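Local coordinates for protein dihydropteroate synthase (PDB 2Y5S) that probably catalyses the condensation of para-aminobenzoate with 6-hydroxymethyl-7,8-dihydropterin diphosphate to form 7,8-dihydropteroate, the immediate precursor of folates, at residues B[200-205]-B[238-243]; B[257-262]-B[282-287]. All coordinates share one frame; numbering follows the deposited sequence.

Contact 1 (200-205 with 238-243) and contact 2 (257-262 with 282-287) lie one after the other along the chain, with their centres about 21 Å apart. They meet through one packing touch, L238 CD2 to A257 CB at 3.9 Å, where helix 236-239 leans on helix 251-263. Contact 1 is the one near the active site: the side chain of V202 is about 6 Å from the bound 7,8-dihydropteroate, whereas that of V262 in contact 2 is about 14 Å from it. Both also reach the second subunit. V283 and A286 of that subunit, from the helix used in contact 2, pack on L238 and V241 of contact 1.

Contact 1 of 2, residues B[200-205]-B[238-243]; sequences KAVVDD and LGAVIG
The methyl of A240 is the bump here, and the hollow that takes it lies between V202 and V203. A240 CB stands 3.7 Å from V203 CG2 and 4.0 Å from V202 CG2, and those two valine methyls are 4.6 Å from each other, so the alanine carbon drops into a shallow notch between them. The fit also works in reverse. V203 CG2 reaches on to V241 CG1 at 4.2 Å, which places this methyl in the gap between A240 CB and V241 CG1. The result is a small zigzag of four methyls, two from each side.

Rotation about the first side-chain bond decides which branch of each valine takes part. In V203, CG1 lies opposite the backbone N (chi1 170°) and CG2 lies opposite the carbonyl carbon, which turns CG2 toward A240 as one wall of the notch, with V203 CG1 6.1 Å from A240 CB. In V202 it is again CG2 that does the touching. The contact is small and entirely apolar, burying 121 Å² in total, and it lies at the surface.

The turn that presents the valines is itself tied down. The backbone N of A201 gives a hydrogen bond of 2.8 Å to OD2 of D205, coming in on the anti side of the carboxylate and 32° out of its plane. Just before it, K200 turns its NZ back to H147 ND1 and to the carbonyl oxygens of P194, G195 and F198. On the far segment, V241 also packs on Y207.

The two segments follow strands 190-193 and 229-230, successive strands of the TIM barrel, and such loops beyond the C-terminal strand ends surround the active site in this fold, here beside the bound 7,8-dihydropteroate.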
ATOM      1  N   LYS B 200       8.685  21.963  -2.785  1.00 23.53           N
ATOM      2  CA  LYS B 200       9.175  21.117  -1.691  1.00 22.91           C
ATOM      3  C   LYS B 200      10.420  20.377  -2.139  1.00 22.26           C
ATOM      4  O   LYS B 200      10.502  19.966  -3.291  1.00 21.83           O
ATOM      5  CB  LYS B 200       8.110  20.099  -1.290  1.00 21.97           C
ATOM      6  CG  LYS B 200       7.033  20.640  -0.345  1.00 23.17           C
ATOM      7  CD  LYS B 200       5.776  20.945  -1.025  1.00 22.34           C
ATOM      8  CE  LYS B 200       4.840  21.760  -0.146  1.00 22.75           C
ATOM      9  NZ  LYS B 200       3.776  22.392  -0.974  1.00 17.56           N
ATOM     10  N   ALA B 201      11.390  20.213  -1.246  1.00 22.37           N
ATOM     11  CA  ALA B 201      12.503  19.294  -1.507  1.00 22.37           C
ATOM     12  C   ALA B 201      11.908  17.911  -1.835  1.00 21.12           C
ATOM     13  O   ALA B 201      11.090  17.386  -1.068  1.00 19.08           O
ATOM     14  CB  ALA B 201      13.467  19.234  -0.311  1.00 22.67           C
ATOM     15  N   VAL B 202      12.309  17.357  -2.986  1.00 21.08           N
ATOM     16  CA  VAL B 202      11.635  16.206  -3.618  1.00 20.44           C
ATOM     17  C   VAL B 202      11.415  15.028  -2.671  1.00 19.91           C
ATOM     18  O   VAL B 202      10.381  14.386  -2.709  1.00 18.77           O
ATOM     19  CB  VAL B 202      12.383  15.724  -4.903  1.00 21.79           C
ATOM     20  CG1 VAL B 202      13.866  15.284  -4.598  1.00 22.35           C
ATOM     21  CG2 VAL B 202      11.601  14.616  -5.604  1.00 20.56           C
ATOM     22  N   VAL B 203      12.395  14.754  -1.824  1.00 20.99           N
ATOM     23  CA  VAL B 203      12.269  13.701  -0.855  1.00 20.82           C
ATOM     24  C   VAL B 203      12.042  14.255   0.563  1.00 21.19           C
ATOM     25  O   VAL B 203      11.023  13.948   1.179  1.00 20.36           O
ATOM     26  CB  VAL B 203      13.454  12.721  -0.949  1.00 21.96           C
ATOM     27  CG1 VAL B 203      13.445  11.764   0.221  1.00 22.18           C
ATOM     28  CG2 VAL B 203      13.367  11.919  -2.275  1.00 21.13           C
ATOM     29  N   ASP B 204      12.954  15.078   1.070  1.00 22.57           N
ATOM     30  CA  ASP B 204      12.905  15.457   2.501  1.00 23.28           C
ATOM     31  C   ASP B 204      11.636  16.212   2.933  1.00 22.23           C
ATOM     32  O   ASP B 204      11.061  15.867   3.964  1.00 21.74           O
ATOM     33  CB  ASP B 204      14.158  16.211   2.927  1.00 24.88           C
ATOM     34  CG  ASP B 204      15.374  15.309   2.992  1.00 27.25           C
ATOM     35  OD1 ASP B 204      15.200  14.072   3.113  1.00 28.61           O
ATOM     36  OD2 ASP B 204      16.503  15.825   2.901  1.00 30.69           O
ATOM     37  N   ASP B 205      11.186  17.193   2.147  1.00 21.67           N
ATOM     38  CA  ASP B 205       9.974  17.957   2.506  1.00 21.04           C
ATOM     39  C   ASP B 205       8.703  17.171   2.244  1.00 19.58           C
ATOM     40  O   ASP B 205       7.798  17.134   3.081  1.00 19.63           O
ATOM     41  CB  ASP B 205       9.917  19.291   1.751  1.00 21.36           C
ATOM     42  CG  ASP B 205      10.976  20.282   2.201  1.00 23.65           C
ATOM     43  OD1 ASP B 205      11.429  20.203   3.362  1.00 24.97           O
ATOM     44  OD2 ASP B 205      11.347  21.163   1.377  1.00 24.89           O
ATOM     45  N   LEU B 238       7.905  10.015  -5.737  1.00 19.22           N
ATOM     46  CA  LEU B 238       7.851   8.555  -5.874  1.00 18.70           C
ATOM     47  C   LEU B 238       8.988   8.035  -6.772  1.00 19.99           C
ATOM     48  O   LEU B 238       9.681   7.073  -6.426  1.00 19.80           O
ATOM     49  CB  LEU B 238       6.483   8.144  -6.427  1.00 18.43           C
ATOM     50  CG  LEU B 238       5.233   8.651  -5.684  1.00 16.64           C
ATOM     51  CD1 LEU B 238       3.959   8.037  -6.284  1.00 17.63           C
ATOM     52  CD2 LEU B 238       5.302   8.386  -4.197  1.00 17.50           C
ATOM     53  N   GLY B 239       9.182   8.670  -7.932  1.00 20.21           N
ATOM     54  CA  GLY B 239      10.286   8.314  -8.829  1.00 21.10           C
ATOM     55  C   GLY B 239      11.642   8.359  -8.147  1.00 21.88           C
ATOM     56  O   GLY B 239      12.521   7.489  -8.391  1.00 22.83           O
ATOM     57  N   ALA B 240      11.807   9.350  -7.277  1.00 20.93           N
ATOM     58  CA  ALA B 240      13.055   9.572  -6.561  1.00 21.99           C
ATOM     59  C   ALA B 240      13.444   8.412  -5.648  1.00 21.90           C
ATOM     60  O   ALA B 240      14.634   8.189  -5.424  1.00 22.83           O
ATOM     61  CB  ALA B 240      12.994  10.877  -5.767  1.00 21.76           C
ATOM     62  N   VAL B 241      12.462   7.679  -5.121  1.00 20.44           N
ATOM     63  CA  VAL B 241      12.739   6.570  -4.210  1.00 19.96           C
ATOM     64  C   VAL B 241      12.704   5.190  -4.871  1.00 20.82           C
ATOM     65  O   VAL B 241      13.041   4.186  -4.241  1.00 21.11           O
ATOM     66  CB  VAL B 241      11.822   6.587  -2.986  1.00 19.25           C
ATOM     67  CG1 VAL B 241      11.943   7.927  -2.269  1.00 17.79           C
ATOM     68  CG2 VAL B 241      10.361   6.297  -3.367  1.00 16.22           C
ATOM     69  N   ILE B 242      12.328   5.126  -6.141  1.00 21.96           N
ATOM     70  CA  ILE B 242      12.309   3.835  -6.848  1.00 22.75           C
ATOM     71  C   ILE B 242      13.279   3.799  -8.009  1.00 24.57           C
ATOM     72  O   ILE B 242      13.033   3.134  -9.006  1.00 25.42           O
ATOM     73  CB  ILE B 242      10.874   3.430  -7.293  1.00 21.76           C
ATOM     74  CG1 ILE B 242      10.340   4.363  -8.395  1.00 21.24           C
ATOM     75  CG2 ILE B 242       9.942   3.414  -6.079  1.00 21.08           C
ATOM     76  CD1 ILE B 242       8.851   4.159  -8.750  1.00 18.79           C
ATOM     77  N   GLY B 243      14.401   4.498  -7.880  1.00 26.16           N
ATOM     78  CA  GLY B 243      15.469   4.376  -8.857  1.00 27.97           C
ATOM     79  C   GLY B 243      15.245   5.223 -10.092  1.00 28.87           C
ATOM     80  O   GLY B 243      15.893   5.008 -11.115  1.00 29.55           O
TER

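Contact 2 of 2, residues B[257-262]-B[282-287]; sequences AALCAV and SVWNAV
V262 sets one methyl almost squarely over the indole of W284. Its CG2 is 3.9 Å from the centroid of the five-membered ring and 10° off the ring normal, a clear CH-pi contact over the face. Two torsions make the meeting possible. The tryptophan ring is carried out on a bond that places CG opposite the backbone N (chi1 -179°), and chi2 of 86° turns the indole plane across that bond, so that a flat side faces helix 251-263. V262 answers with the branch that sits between its own backbone N and carbonyl carbon.

L259, one turn earlier, uses the other end of the tryptophan. Its CD2 comes to W284 CB at 3.7 Å and meets the ring itself only obliquely. L259 and V262 run antiparallel to the tryptophan side chain, alongside it. Beyond V262 CG2, the benzene part of the indole lies near the backbone, with CZ2 3.7 Å from V262 O.

The rotation of the ring is further fixed by its nitrogen: NE1 hydrogen-bonds to OE1 of E263, the residue right after the 257-262 segment. One tryptophan thus grips the C-terminal part of the neighbouring helix by a ring face and by a polar atom.

In the barrel, helix 251-263 comes just before strand 268-271 in the chain and helix 274-291 just after it. V262 packs on V269 of that strand, P23 touches both V262 and W284, and A253 and A256 of the second subunit's helix 251-263 pack on V283 and L259 respectively.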
ATOM      1  N   ALA B 257       1.705   5.284  -1.602  1.00 14.47           N
ATOM      2  CA  ALA B 257       1.573   6.642  -1.075  1.00 14.60           C
ATOM      3  C   ALA B 257       0.121   6.967  -0.664  1.00 15.01           C
ATOM      4  O   ALA B 257      -0.138   7.530   0.423  1.00 15.19           O
ATOM      5  CB  ALA B 257       2.097   7.650  -2.088  1.00 13.31           C
ATOM      6  N   ALA B 258      -0.823   6.598  -1.510  1.00 14.66           N
ATOM      7  CA  ALA B 258      -2.252   6.781  -1.183  1.00 15.24           C
ATOM      8  C   ALA B 258      -2.651   6.052   0.093  1.00 15.54           C
ATOM      9  O   ALA B 258      -3.315   6.626   0.970  1.00 15.31           O
ATOM     10  CB  ALA B 258      -3.131   6.358  -2.374  1.00 14.43           C
ATOM     11  N   LEU B 259      -2.196   4.802   0.242  1.00 16.73           N
ATOM     12  CA  LEU B 259      -2.434   4.051   1.491  1.00 16.91           C
ATOM     13  C   LEU B 259      -1.846   4.695   2.719  1.00 16.98           C
ATOM     14  O   LEU B 259      -2.485   4.753   3.781  1.00 17.29           O
ATOM     15  CB  LEU B 259      -1.876   2.629   1.382  1.00 17.88           C
ATOM     16  CG  LEU B 259      -2.699   1.659   0.540  1.00 19.07           C
ATOM     17  CD1 LEU B 259      -1.860   0.431   0.139  1.00 19.77           C
ATOM     18  CD2 LEU B 259      -3.999   1.249   1.301  1.00 19.86           C
ATOM     19  N   CYS B 260      -0.597   5.140   2.606  1.00 17.61           N
ATOM     20  CA  CYS B 260       0.043   5.888   3.672  1.00 17.93           C
ATOM     21  C   CYS B 260      -0.765   7.126   4.058  1.00 17.26           C
ATOM     22  O   CYS B 260      -0.951   7.423   5.239  1.00 17.22           O
ATOM     23  CB  CYS B 260       1.453   6.295   3.249  1.00 18.59           C
ATOM     24  SG  CYS B 260       2.299   7.168   4.522  1.00 23.46           S
ATOM     25  N   ALA B 261      -1.250   7.853   3.063  1.00 16.95           N
ATOM     26  CA  ALA B 261      -2.029   9.058   3.321  1.00 16.89           C
ATOM     27  C   ALA B 261      -3.309   8.713   4.071  1.00 17.51           C
ATOM     28  O   ALA B 261      -3.657   9.390   5.040  1.00 17.94           O
ATOM     29  CB  ALA B 261      -2.347   9.801   2.027  1.00 16.05           C
ATOM     30  N   VAL B 262      -4.013   7.659   3.652  1.00 18.27           N
ATOM     31  CA  VAL B 262      -5.259   7.297   4.358  1.00 18.81           C
ATOM     32  C   VAL B 262      -4.951   6.741   5.737  1.00 20.54           C
ATOM     33  O   VAL B 262      -5.699   6.981   6.666  1.00 21.71           O
ATOM     34  CB  VAL B 262      -6.204   6.350   3.539  1.00 18.77           C
ATOM     35  CG1 VAL B 262      -6.575   7.017   2.206  1.00 15.64           C
ATOM     36  CG2 VAL B 262      -5.601   4.973   3.316  1.00 19.12           C
ATOM     37  N   SER B 282      -9.851  -1.238  -0.474  1.00 18.26           N
ATOM     38  CA  SER B 282     -10.728  -2.313  -0.004  1.00 19.21           C
ATOM     39  C   SER B 282      -9.994  -3.189   1.030  1.00 19.30           C
ATOM     40  O   SER B 282     -10.552  -3.558   2.073  1.00 18.74           O
ATOM     41  CB  SER B 282     -11.229  -3.187  -1.158  1.00 20.28           C
ATOM     42  OG  SER B 282     -12.072  -2.477  -2.035  1.00 19.09           O
ATOM     43  N   VAL B 283      -8.731  -3.492   0.748  1.00 18.67           N
ATOM     44  CA  VAL B 283      -7.920  -4.252   1.683  1.00 18.68           C
ATOM     45  C   VAL B 283      -7.721  -3.451   2.971  1.00 18.90           C
ATOM     46  O   VAL B 283      -7.896  -3.969   4.059  1.00 18.23           O
ATOM     47  CB  VAL B 283      -6.573  -4.641   1.060  1.00 18.26           C
ATOM     48  CG1 VAL B 283      -5.636  -5.275   2.138  1.00 17.81           C
ATOM     49  CG2 VAL B 283      -6.800  -5.590  -0.144  1.00 17.72           C
ATOM     50  N   TRP B 284      -7.384  -2.173   2.836  1.00 19.56           N
ATOM     51  CA  TRP B 284      -7.182  -1.303   4.006  1.00 20.18           C
ATOM     52  C   TRP B 284      -8.443  -1.274   4.897  1.00 20.40           C
ATOM     53  O   TRP B 284      -8.365  -1.418   6.113  1.00 20.62           O
ATOM     54  CB  TRP B 284      -6.783   0.104   3.528  1.00 20.46           C
ATOM     55  CG  TRP B 284      -6.514   1.082   4.639  1.00 23.27           C
ATOM     56  CD1 TRP B 284      -5.340   1.261   5.289  1.00 24.44           C
ATOM     57  CD2 TRP B 284      -7.441   2.002   5.210  1.00 25.46           C
ATOM     58  NE1 TRP B 284      -5.471   2.233   6.242  1.00 28.06           N
ATOM     59  CE2 TRP B 284      -6.755   2.705   6.221  1.00 26.48           C
ATOM     60  CE3 TRP B 284      -8.791   2.298   4.975  1.00 26.63           C
ATOM     61  CZ2 TRP B 284      -7.366   3.704   6.990  1.00 27.81           C
ATOM     62  CZ3 TRP B 284      -9.404   3.276   5.749  1.00 26.87           C
ATOM     63  CH2 TRP B 284      -8.689   3.974   6.742  1.00 26.76           C
ATOM     64  N   ASN B 285      -9.610  -1.112   4.285  1.00 20.15           N
ATOM     65  CA  ASN B 285     -10.860  -1.076   5.050  1.00 21.08           C
ATOM     66  C   ASN B 285     -11.172  -2.393   5.758  1.00 20.39           C
ATOM     67  O   ASN B 285     -11.683  -2.406   6.893  1.00 19.83           O
ATOM     68  CB  ASN B 285     -12.048  -0.728   4.157  1.00 21.74           C
ATOM     69  CG  ASN B 285     -13.363  -0.728   4.935  1.00 25.45           C
ATOM     70  OD1 ASN B 285     -13.624   0.189   5.714  1.00 28.78           O
ATOM     71  ND2 ASN B 285     -14.181  -1.790   4.754  1.00 28.35           N
ATOM     72  N   ALA B 286     -10.875  -3.504   5.092  1.00 19.08           N
ATOM     73  CA  ALA B 286     -11.067  -4.822   5.704  1.00 20.54           C
ATOM     74  C   ALA B 286     -10.182  -5.038   6.950  1.00 20.06           C
ATOM     75  O   ALA B 286     -10.617  -5.620   7.940  1.00 19.95           O
ATOM     76  CB  ALA B 286     -10.820  -5.934   4.691  1.00 19.73           C
ATOM     77  N   VAL B 287      -8.937  -4.573   6.880  1.00 20.16           N
ATOM     78  CA  VAL B 287      -8.032  -4.598   8.031  1.00 20.11           C
ATOM     79  C   VAL B 287      -8.582  -3.730   9.158  1.00 21.09           C
ATOM     80  O   VAL B 287      -8.632  -4.160  10.300  1.00 21.23           O
ATOM     81  CB  VAL B 287      -6.610  -4.083   7.650  1.00 19.82           C
ATOM     82  CG1 VAL B 287      -5.740  -3.923   8.892  1.00 18.27           C
ATOM     83  CG2 VAL B 287      -5.959  -5.040   6.643  1.00 18.91           C
TER